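Long-range contacts in putative lipoprotein YcdA (Bacillus subtilis subsp. subtilis str. 168, PDB 4R4G), which is of unknown function but is probably a membrane-attached lipoprotein, built of an N-terminal Ig-like domain and a C-terminal alpha-beta domain joined by a kinked helix: residues D53-D58 against L110-E115; S72-E77 against F99-K104; V154-F159 against E176-F181; E237-P242 against S290-V295. One frame throughout, in Å; residues are numbered along the deposited sequence.

Interaction 1 of 4, residues D53-D58 against L110-E115; sequences DPLNVD and LNYTPE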
# COMPACT_ATOMS: atom_id res chain seq x y z
N ASP A 53 -35.52 -11.39 -29.50
CA ASP A 53 -36.09 -11.37 -28.15
C ASP A 53 -35.19 -10.67 -27.09
O ASP A 53 -33.96 -10.65 -27.26
CB ASP A 53 -36.38 -12.81 -27.69
CG ASP A 53 -37.56 -13.44 -28.41
OD1 ASP A 53 -38.67 -12.84 -28.38
OD2 ASP A 53 -37.39 -14.55 -28.96
N PRO A 54 -35.76 -10.10 -25.99
CA PRO A 54 -34.91 -9.47 -24.97
C PRO A 54 -34.06 -10.52 -24.26
O PRO A 54 -34.51 -11.66 -24.08
CB PRO A 54 -35.92 -8.80 -24.02
CG PRO A 54 -37.22 -8.76 -24.79
CD PRO A 54 -37.18 -10.01 -25.61
N LEU A 55 -32.81 -10.15 -23.92
CA LEU A 55 -31.79 -11.00 -23.33
C LEU A 55 -31.35 -10.53 -21.95
O LEU A 55 -30.84 -9.42 -21.82
CB LEU A 55 -30.57 -10.99 -24.28
CG LEU A 55 -29.33 -11.81 -23.91
CD1 LEU A 55 -29.61 -13.31 -23.94
CD2 LEU A 55 -28.17 -11.45 -24.82
N ASN A 56 -31.47 -11.40 -20.93
CA ASN A 56 -30.98 -11.08 -19.59
C ASN A 56 -29.48 -11.31 -19.55
O ASN A 56 -29.03 -12.36 -20.02
CB ASN A 56 -31.65 -11.92 -18.50
CG ASN A 56 -33.15 -11.84 -18.44
OD1 ASN A 56 -33.74 -10.82 -18.08
ND2 ASN A 56 -33.80 -12.98 -18.66
N VAL A 57 -28.69 -10.35 -19.02
CA VAL A 57 -27.24 -10.49 -18.95
C VAL A 57 -26.81 -10.28 -17.49
O VAL A 57 -27.14 -9.26 -16.89
CB VAL A 57 -26.46 -9.59 -19.94
CG1 VAL A 57 -24.94 -9.72 -19.76
CG2 VAL A 57 -26.84 -9.91 -21.39
N ASP A 58 -26.08 -11.28 -16.93
CA ASP A 58 -25.59 -11.30 -15.55
C ASP A 58 -24.12 -11.69 -15.51
O ASP A 58 -23.61 -12.30 -16.45
CB ASP A 58 -26.43 -12.29 -14.71
CG ASP A 58 -26.27 -12.16 -13.20
OD1 ASP A 58 -25.26 -12.64 -12.67
OD2 ASP A 58 -27.17 -11.58 -12.56
N LEU A 110 -11.98 -16.96 -20.89
CA LEU A 110 -13.25 -16.39 -20.47
C LEU A 110 -14.33 -16.99 -21.33
O LEU A 110 -14.21 -16.94 -22.56
CB LEU A 110 -13.23 -14.86 -20.58
CG LEU A 110 -14.49 -14.11 -20.14
CD1 LEU A 110 -14.57 -14.01 -18.65
CD2 LEU A 110 -14.52 -12.72 -20.71
N ASN A 111 -15.36 -17.59 -20.70
CA ASN A 111 -16.50 -18.17 -21.43
C ASN A 111 -17.75 -17.42 -21.06
O ASN A 111 -17.93 -17.05 -19.90
CB ASN A 111 -16.69 -19.68 -21.20
CG ASN A 111 -17.81 -20.31 -22.04
OD1 ASN A 111 -17.71 -20.47 -23.27
ND2 ASN A 111 -18.94 -20.66 -21.40
N TYR A 112 -18.61 -17.14 -22.07
CA TYR A 112 -19.90 -16.46 -21.93
C TYR A 112 -20.98 -17.36 -22.45
O TYR A 112 -20.90 -17.78 -23.61
CB TYR A 112 -19.95 -15.10 -22.64
CG TYR A 112 -21.35 -14.52 -22.70
CD1 TYR A 112 -22.02 -14.13 -21.53
CD2 TYR A 112 -22.04 -14.41 -23.90
CE1 TYR A 112 -23.30 -13.58 -21.58
CE2 TYR A 112 -23.33 -13.89 -23.96
CZ TYR A 112 -23.96 -13.48 -22.80
OH TYR A 112 -25.25 -12.99 -22.86
N THR A 113 -21.99 -17.66 -21.60
CA THR A 113 -23.14 -18.48 -21.96
C THR A 113 -24.37 -17.61 -21.76
O THR A 113 -24.77 -17.33 -20.62
CB THR A 113 -23.16 -19.84 -21.22
OG1 THR A 113 -22.05 -20.63 -21.65
CG2 THR A 113 -24.45 -20.63 -21.47
N PRO A 114 -24.97 -17.15 -22.89
CA PRO A 114 -26.16 -16.28 -22.81
C PRO A 114 -27.36 -16.96 -22.16
O PRO A 114 -27.51 -18.18 -22.27
CB PRO A 114 -26.45 -15.92 -24.27
CG PRO A 114 -25.81 -17.00 -25.05
CD PRO A 114 -24.58 -17.39 -24.29
N GLU A 115 -28.17 -16.16 -21.43
CA GLU A 115 -29.36 -16.63 -20.71
C GLU A 115 -30.47 -16.81 -21.72
O GLU A 115 -31.34 -15.95 -21.91
CB GLU A 115 -29.74 -15.67 -19.57
CG GLU A 115 -28.69 -15.59 -18.47
CD GLU A 115 -29.06 -14.88 -17.18
OE1 GLU A 115 -30.22 -14.43 -17.04
OE2 GLU A 115 -28.18 -14.80 -16.28
O HOH W 1 -33.27 -14.58 -20.82
O HOH W 2 -26.98 -13.62 -20.91

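Interaction 2 of 4, residues S72-E77 against F99-K104; sequences SDTDPE and FFVVDK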
# COMPACT_ATOMS: atom_id res chain seq x y z
N SER A 72 -12.52 -18.87 -9.17
CA SER A 72 -13.62 -18.24 -8.45
C SER A 72 -13.92 -16.87 -9.00
O SER A 72 -13.03 -16.11 -9.38
CB SER A 72 -13.28 -18.11 -6.96
OG SER A 72 -12.91 -19.32 -6.33
N ASP A 73 -15.18 -16.52 -9.01
CA ASP A 73 -15.54 -15.17 -9.36
C ASP A 73 -15.44 -14.39 -8.06
O ASP A 73 -15.60 -14.96 -6.97
CB ASP A 73 -16.94 -15.10 -10.00
CG ASP A 73 -18.01 -15.79 -9.20
OD1 ASP A 73 -17.94 -17.04 -9.05
OD2 ASP A 73 -18.92 -15.08 -8.70
N THR A 74 -15.10 -13.12 -8.14
CA THR A 74 -15.02 -12.40 -6.89
C THR A 74 -15.72 -11.07 -7.05
O THR A 74 -16.28 -10.79 -8.11
CB THR A 74 -13.61 -12.35 -6.34
OG1 THR A 74 -13.69 -11.88 -5.01
CG2 THR A 74 -12.67 -11.50 -7.18
N ASP A 75 -15.77 -10.28 -5.97
CA ASP A 75 -16.46 -9.01 -5.98
C ASP A 75 -15.50 -7.90 -5.67
O ASP A 75 -14.61 -8.10 -4.84
CB ASP A 75 -17.64 -9.02 -4.96
CG ASP A 75 -18.86 -9.80 -5.39
OD1 ASP A 75 -19.26 -9.68 -6.55
OD2 ASP A 75 -19.44 -10.51 -4.54
N PRO A 76 -15.66 -6.69 -6.29
CA PRO A 76 -14.80 -5.56 -5.92
C PRO A 76 -15.24 -5.00 -4.56
O PRO A 76 -16.24 -5.49 -4.02
CB PRO A 76 -15.03 -4.58 -7.08
CG PRO A 76 -16.43 -4.80 -7.47
CD PRO A 76 -16.70 -6.27 -7.26
N GLU A 77 -14.56 -3.96 -4.00
CA GLU A 77 -14.98 -3.36 -2.72
C GLU A 77 -16.35 -2.72 -2.89
O GLU A 77 -17.20 -2.88 -2.03
CB GLU A 77 -13.95 -2.35 -2.20
CG GLU A 77 -14.30 -1.68 -0.87
CD GLU A 77 -15.00 -0.33 -0.96
OE1 GLU A 77 -14.99 0.27 -2.06
OE2 GLU A 77 -15.52 0.13 0.08
N PHE A 99 -14.74 -9.95 -12.36
CA PHE A 99 -13.62 -10.13 -11.45
C PHE A 99 -13.43 -11.61 -11.14
O PHE A 99 -14.41 -12.31 -10.83
CB PHE A 99 -13.87 -9.33 -10.17
CG PHE A 99 -14.11 -7.85 -10.37
CD1 PHE A 99 -15.38 -7.37 -10.68
CD2 PHE A 99 -13.09 -6.93 -10.18
CE1 PHE A 99 -15.60 -6.01 -10.87
CE2 PHE A 99 -13.31 -5.56 -10.37
CZ PHE A 99 -14.56 -5.12 -10.74
N PHE A 100 -12.18 -12.08 -11.23
CA PHE A 100 -11.85 -13.48 -11.03
C PHE A 100 -10.56 -13.63 -10.28
O PHE A 100 -9.60 -12.94 -10.59
CB PHE A 100 -11.75 -14.22 -12.37
CG PHE A 100 -13.01 -14.21 -13.19
CD1 PHE A 100 -14.04 -15.11 -12.92
CD2 PHE A 100 -13.18 -13.31 -14.24
CE1 PHE A 100 -15.22 -15.10 -13.67
CE2 PHE A 100 -14.35 -13.31 -15.00
CZ PHE A 100 -15.37 -14.19 -14.70
N VAL A 101 -10.53 -14.56 -9.32
CA VAL A 101 -9.36 -14.86 -8.51
C VAL A 101 -8.40 -15.66 -9.39
O VAL A 101 -8.76 -16.75 -9.84
CB VAL A 101 -9.76 -15.62 -7.21
CG1 VAL A 101 -8.56 -15.87 -6.33
CG2 VAL A 101 -10.86 -14.89 -6.46
N VAL A 102 -7.20 -15.11 -9.62
CA VAL A 102 -6.16 -15.68 -10.49
C VAL A 102 -4.74 -15.57 -9.89
O VAL A 102 -4.44 -14.66 -9.12
CB VAL A 102 -6.15 -14.98 -11.90
CG1 VAL A 102 -7.41 -15.29 -12.68
CG2 VAL A 102 -5.91 -13.46 -11.80
N ASP A 103 -3.88 -16.47 -10.35
CA ASP A 103 -2.44 -16.51 -10.12
C ASP A 103 -1.85 -15.73 -11.31
O ASP A 103 -2.13 -16.08 -12.46
CB ASP A 103 -1.95 -17.96 -10.01
CG ASP A 103 -2.55 -18.73 -8.84
OD1 ASP A 103 -2.17 -18.44 -7.69
OD2 ASP A 103 -3.35 -19.67 -9.08
N LYS A 104 -1.16 -14.61 -11.05
CA LYS A 104 -0.58 -13.68 -12.04
C LYS A 104 0.19 -14.41 -13.15
O LYS A 104 0.94 -15.36 -12.86
CB LYS A 104 0.36 -12.67 -11.32
CG LYS A 104 0.98 -11.53 -12.16
CD LYS A 104 2.17 -10.89 -11.40
CE LYS A 104 2.96 -9.87 -12.19
NZ LYS A 104 4.10 -9.30 -11.41

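Interaction 3 of 4, residues V154-F159 against E176-F181; sequences VDVLLF and EIVNDF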
# COMPACT_ATOMS: atom_id res chain seq x y z
N VAL A 154 9.12 7.26 4.56
CA VAL A 154 9.93 6.68 5.63
C VAL A 154 11.41 7.08 5.42
O VAL A 154 12.07 7.55 6.36
CB VAL A 154 9.72 5.14 5.76
CG1 VAL A 154 10.75 4.50 6.69
CG2 VAL A 154 8.32 4.84 6.26
N ASP A 155 11.89 6.98 4.18
CA ASP A 155 13.26 7.33 3.82
C ASP A 155 13.61 8.78 4.21
O ASP A 155 14.56 8.99 4.96
CB ASP A 155 13.47 7.13 2.30
CG ASP A 155 13.91 5.75 1.87
OD1 ASP A 155 13.81 4.80 2.68
OD2 ASP A 155 14.36 5.61 0.72
N VAL A 156 12.80 9.75 3.74
CA VAL A 156 13.05 11.17 3.99
C VAL A 156 12.76 11.58 5.44
O VAL A 156 13.56 12.34 5.99
CB VAL A 156 12.34 12.12 2.99
CG1 VAL A 156 12.71 11.78 1.55
CG2 VAL A 156 10.83 12.11 3.16
N LEU A 157 11.65 11.10 6.04
CA LEU A 157 11.26 11.50 7.39
C LEU A 157 11.94 10.76 8.49
O LEU A 157 12.31 11.39 9.47
CB LEU A 157 9.76 11.32 7.63
CG LEU A 157 8.78 12.11 6.81
CD1 LEU A 157 7.39 11.71 7.20
CD2 LEU A 157 8.97 13.60 7.00
N LEU A 158 11.96 9.42 8.42
CA LEU A 158 12.47 8.62 9.53
C LEU A 158 13.93 8.26 9.40
O LEU A 158 14.63 8.23 10.41
CB LEU A 158 11.61 7.36 9.68
CG LEU A 158 10.19 7.62 10.17
CD1 LEU A 158 9.29 6.56 9.77
CD2 LEU A 158 10.14 7.80 11.67
N PHE A 159 14.39 7.98 8.18
CA PHE A 159 15.77 7.55 7.97
C PHE A 159 16.71 8.70 7.65
O PHE A 159 17.92 8.49 7.66
CB PHE A 159 15.83 6.51 6.84
CG PHE A 159 15.13 5.19 7.12
CD1 PHE A 159 14.74 4.85 8.40
CD2 PHE A 159 14.87 4.30 6.09
CE1 PHE A 159 14.10 3.63 8.65
CE2 PHE A 159 14.22 3.10 6.33
CZ PHE A 159 13.84 2.77 7.61
N GLU A 176 9.70 20.95 3.31
CA GLU A 176 8.61 21.39 4.18
C GLU A 176 8.11 20.28 5.12
O GLU A 176 7.96 20.54 6.31
CB GLU A 176 7.44 21.92 3.34
CG GLU A 176 6.55 22.92 4.06
CD GLU A 176 5.61 23.67 3.14
OE1 GLU A 176 4.60 23.07 2.70
OE2 GLU A 176 5.90 24.86 2.86
N ILE A 177 7.83 19.07 4.59
CA ILE A 177 7.29 17.95 5.37
C ILE A 177 8.30 17.46 6.41
O ILE A 177 7.88 17.14 7.52
CB ILE A 177 6.73 16.80 4.47
CG1 ILE A 177 5.88 15.82 5.28
CG2 ILE A 177 7.81 16.08 3.65
CD1 ILE A 177 4.76 15.25 4.51
N VAL A 178 9.60 17.47 6.08
CA VAL A 178 10.69 17.06 6.96
C VAL A 178 10.88 18.08 8.10
O VAL A 178 10.99 17.69 9.26
CB VAL A 178 12.01 16.85 6.16
CG1 VAL A 178 13.22 16.72 7.08
CG2 VAL A 178 11.90 15.64 5.25
N ASN A 179 10.95 19.39 7.76
CA ASN A 179 11.11 20.45 8.75
C ASN A 179 9.95 20.45 9.73
O ASN A 179 10.18 20.56 10.94
CB ASN A 179 11.26 21.81 8.07
CG ASN A 179 12.67 22.09 7.62
OD1 ASN A 179 13.27 21.36 6.82
ND2 ASN A 179 13.25 23.15 8.15
N ASP A 180 8.73 20.27 9.22
CA ASP A 180 7.54 20.20 10.07
C ASP A 180 7.63 18.99 11.00
O ASP A 180 7.38 19.13 12.20
CB ASP A 180 6.25 20.14 9.23
CG ASP A 180 5.85 21.44 8.54
OD1 ASP A 180 6.47 22.51 8.84
OD2 ASP A 180 4.91 21.40 7.72
N PHE A 181 8.07 17.82 10.45
CA PHE A 181 8.23 16.57 11.20
C PHE A 181 9.26 16.74 12.29
O PHE A 181 8.96 16.44 13.43
CB PHE A 181 8.60 15.39 10.28
CG PHE A 181 8.86 14.08 11.00
CD1 PHE A 181 7.81 13.23 11.34
CD2 PHE A 181 10.16 13.71 11.35
CE1 PHE A 181 8.06 12.04 12.03
CE2 PHE A 181 10.40 12.52 12.04
CZ PHE A 181 9.35 11.69 12.37

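Interaction 4 of 4, residues E237-P242 against S290-V295; sequences EATVKP and SSEKTV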
# COMPACT_ATOMS: atom_id res chain seq x y z
N GLU A 237 0.38 -2.00 4.10
CA GLU A 237 0.69 -2.79 5.27
C GLU A 237 2.19 -2.66 5.50
O GLU A 237 3.00 -3.15 4.70
CB GLU A 237 0.25 -4.23 5.02
CG GLU A 237 0.23 -5.15 6.22
CD GLU A 237 -0.76 -6.30 6.10
OE1 GLU A 237 -1.96 -6.04 5.86
OE2 GLU A 237 -0.33 -7.46 6.27
N ALA A 238 2.57 -1.92 6.54
CA ALA A 238 3.98 -1.69 6.87
C ALA A 238 4.42 -2.63 7.97
O ALA A 238 3.84 -2.62 9.06
CB ALA A 238 4.19 -0.26 7.29
N THR A 239 5.39 -3.49 7.67
CA THR A 239 5.89 -4.43 8.67
C THR A 239 7.21 -3.85 9.08
O THR A 239 8.15 -3.75 8.28
CB THR A 239 5.89 -5.88 8.14
OG1 THR A 239 4.57 -6.24 7.68
CG2 THR A 239 6.39 -6.87 9.19
N VAL A 240 7.26 -3.40 10.33
CA VAL A 240 8.40 -2.68 10.83
C VAL A 240 9.16 -3.45 11.89
O VAL A 240 8.57 -3.88 12.88
CB VAL A 240 7.93 -1.30 11.39
CG1 VAL A 240 9.06 -0.54 12.10
CG2 VAL A 240 7.29 -0.43 10.30
N LYS A 241 10.50 -3.58 11.67
CA LYS A 241 11.47 -4.15 12.59
C LYS A 241 12.01 -2.95 13.39
O LYS A 241 12.70 -2.11 12.79
CB LYS A 241 12.58 -4.89 11.81
CG LYS A 241 13.69 -5.53 12.67
CD LYS A 241 14.73 -6.30 11.82
CE LYS A 241 15.75 -5.42 11.12
NZ LYS A 241 16.60 -6.18 10.17
N PRO A 242 11.64 -2.76 14.68
CA PRO A 242 12.11 -1.56 15.38
C PRO A 242 13.51 -1.67 15.94
O PRO A 242 14.03 -2.77 16.06
CB PRO A 242 11.10 -1.43 16.53
CG PRO A 242 10.67 -2.79 16.81
CD PRO A 242 10.79 -3.60 15.55
N SER A 290 13.78 -8.21 18.33
CA SER A 290 13.43 -9.55 17.85
C SER A 290 12.11 -9.52 17.03
O SER A 290 12.07 -9.99 15.89
CB SER A 290 13.29 -10.51 19.03
OG SER A 290 12.81 -9.85 20.19
N SER A 291 11.08 -8.87 17.63
CA SER A 291 9.72 -8.67 17.13
C SER A 291 9.61 -7.72 15.93
O SER A 291 10.56 -7.04 15.54
CB SER A 291 8.84 -8.13 18.25
OG SER A 291 9.35 -6.92 18.79
N GLU A 292 8.42 -7.72 15.33
CA GLU A 292 7.96 -6.90 14.23
C GLU A 292 6.57 -6.39 14.56
O GLU A 292 5.85 -7.04 15.32
CB GLU A 292 7.91 -7.69 12.92
CG GLU A 292 9.23 -7.79 12.17
CD GLU A 292 9.16 -8.36 10.76
OE1 GLU A 292 8.34 -9.28 10.52
OE2 GLU A 292 9.93 -7.88 9.90
N LYS A 293 6.19 -5.24 14.02
CA LYS A 293 4.86 -4.69 14.20
C LYS A 293 4.33 -4.35 12.83
O LYS A 293 5.06 -3.82 12.00
CB LYS A 293 4.86 -3.48 15.15
CG LYS A 293 3.49 -3.15 15.77
CD LYS A 293 3.63 -2.29 17.02
CE LYS A 293 2.34 -2.08 17.78
NZ LYS A 293 2.60 -1.59 19.17
N THR A 294 3.09 -4.73 12.57
CA THR A 294 2.49 -4.45 11.28
C THR A 294 1.48 -3.33 11.47
O THR A 294 0.64 -3.41 12.37
CB THR A 294 1.92 -5.72 10.68
OG1 THR A 294 2.91 -6.76 10.78
CG2 THR A 294 1.53 -5.54 9.24
N VAL A 295 1.60 -2.26 10.70
CA VAL A 295 0.72 -1.10 10.82
C VAL A 295 0.06 -0.89 9.50
O VAL A 295 0.73 -0.93 8.48
CB VAL A 295 1.48 0.18 11.30
CG1 VAL A 295 0.55 1.39 11.37
CG2 VAL A 295 2.13 -0.05 12.66

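Interaction 1 of 4, residues D53-D58 against L110-E115
Asn56, Tyr112 and Glu115 grip one water from three sides. The water donates to the carbonyl O of Asn56 (2.6 Å from the water oxygen). It accepts from Tyr112 OH at 2.7 Å and from the backbone N of Glu115 at 2.9 Å. Tyr112 CG is anti to the backbone N (chi1 170°), and the ring carries OH on from there to the water. A second water donates to the carbonyl O of Glu115 at 2.6 Å and takes a weak bond from Asn56 ND2. The other end of that amide, OD1, is bonded to Thr87 OG1. The two segments are thus bridged by solvent at the far end of the Ig-like domain. Residues 55-57 pair there with strand 86-88, while strand 107-112 belongs to another sheet, between strands 62-66 and 125-130. Methyl groups pack round the phenol oxygen and the proline. Leu55 and Tyr112 meet tip to tip, Leu55 CD2 lying 3.8 Å from Tyr112 OH. Val57 CG2 touches the same hydroxyl. Leu55 CD1 makes an apolar contact with Pro114 CB at 4.1 Å. On the exposed side the Glu115 side chain crosses Asn56 at about a right angle. Its OE1 faces Asn56 CB and its OE2 faces Asp58 CB. Asp58 OD2 is 5.0 Å from Glu115 OE2, and Asp61 is also close, so the carboxylates probably repel one another. Asp58 OD1 accepts from the backbone N of Met60.

Interaction 2 of 4, residues S72-E77 against F99-K104
Asp73 and Phe100 form a single backbone bridge, bracketed by two nearly straight bonds: Val101 N to Ser72 O at 2.9 Å (164°) and Thr74 N to Phe99 O at 2.9 Å (165°). The two carbonyls are used differently. Val101 N lies only slightly out of the plane of the Ser72 carbonyl, whereas Thr74 N stands well above that of Phe99. Each of these oxygens also meets a CA-H, Ser72 O that of Phe100 and Phe99 O that of Asp73. Among the side chains, Pro76 lies over one face of the Phe99 ring. This is a CH-pi contact, with Pro76 CB 4.0 Å from the ring centroid and displaced toward the rim, near CZ and CE2. Pro76 CG touches Phe99 CE1 at 3.7 Å. Thr74 crosses both Phe99 and Val101 at about a right angle. Its CG2 meets Phe99 CB at 3.9 Å, and its CB meets Val101 CG2 at 3.7 Å. The OG1 of Thr74 is anti to the backbone N (chi1 -168°) and bonds to Asp31 OD2. An alanine in place of Phe99 would probably leave Pro76 without the ring face it lies on and open a gap beside Val40. Strand 93-102 is an outermost strand of its sheet in the Ig-like domain, and residues 72-74 add a short extended run to that edge. Phe100 points to the other side of the strand, where it packs on Leu64 of the second sheet. The chemistry implies that backbone bonds set the alignment at Ser72-Thr74, while farther along the loop the hold passes to apolar contact with the aromatic ring.

Interaction 3 of 4, residues V154-F159 against E176-F181
The CD2 methyl of Leu157 sits against Ile177, Val178 and Phe181, three residues on one side of helix 174-192, and makes the main apolar contact between the two helices. That methyl is 3.8 Å from Phe181 CB, 4.0 Å from Val178 CG2 and 4.2 Å from Ile177 CG1. The two flanking residues of the first segment add less. Val156 CB meets Val178 CG2 at 4.2 Å. Leu158 starts out away from the partner helix, but its end swings back, and CD2 reaches Phe181 CZ at 4.0 Å.

The aromatic contact is made by Phe181. Its CG is anti to the backbone N (chi1 177°), and the ring extends from there toward helix 145-157. Leu157 CB lies over one ring face, and the Leu158 side chain crosses the phenylalanine at about a right angle. The carbonyl O of Leu157 is near the ring carbon CE2 and also takes a weak hydrogen bond from Lys213 NZ.

Within the first segment, Val154 O accepts two backbone bonds, from Leu158 N at 2.8 Å and from Phe159 N at 3.0 Å. The second helix keeps its regular turn, with Phe181 N bonded to Ile177 O.

A bound tetraethylene glycol, probably from the crystallisation liquor, lies about 4 Å from the Phe181 side chain. The contact joins helices 145-157 and 174-192 of the C-terminal domain. Phe166 of helix 165-170 touches both Val156 and Ile177. Lys213 of helix 203-219 reaches Val178, and Val154 packs on Ile222 of strand 221-230.

Interaction 4 of 4, residues E237-P242 against S290-V295
Two bonds join Ala238 to Val295 in the firm part of this antiparallel pairing: Ala238 N to Val295 O at 2.9 Å and Val295 N to Ala238 O at 2.8 Å. Val240 and Lys293 repeat the pattern, with Val240 N to Lys293 O at 2.8 Å and practically straight (179°). Thr239 and Thr294 form the non-hydrogen-bonded pair between them. Ala238, Val240 and Val295 point to the buried face, where Leu319 of helix 314-321 and Phe323 cover the sheet.

The opposite face is looser and more polar. Thr239 holds CG2 anti to the backbone N (chi1 of OG1 -55°), and this methyl lies 3.4 Å from Glu292 OE1. Thr239 OG1 is 3.5 Å from Thr294 CG2. Glu237 crosses Thr294 obliquely, its CG beside the same methyl, while its carboxylate lies near that of Glu296. An alanine in place of Thr239 would probably leave the Glu292 carboxylate without its methyl neighbour and freer to turn.

Beyond the Val240-Lys293 pair the regular bonding ends; Glu292 CA still meets Val240 O, and Pro242 CD touches Ser291 O. Main-chain amides thus hold the strands in register, and the outer face adds methyl and carboxylate neighbours.

Overall arrangement
From the N terminus, interaction 1 opens first, and interaction 2 opens and closes inside its loop. Both belong to the Ig-like domain, and they touch where Phe100 CE2 meets Leu110 CD1 at 3.7 Å; one lies at the domain's far end, the other along an outer strand. Interaction 1 closes before the helices that lead into the C-terminal domain. Interaction 3 then closes a short loop between two helices. Interaction 4 follows in series, closing a longer, largely helical loop between two strands of the mixed sheet. Centres of interactions 3 and 4 lie about 19 Å apart. Interactions 1 and 3 are the most distant, about 54 Å between centres, on opposite sides of the chain's centre.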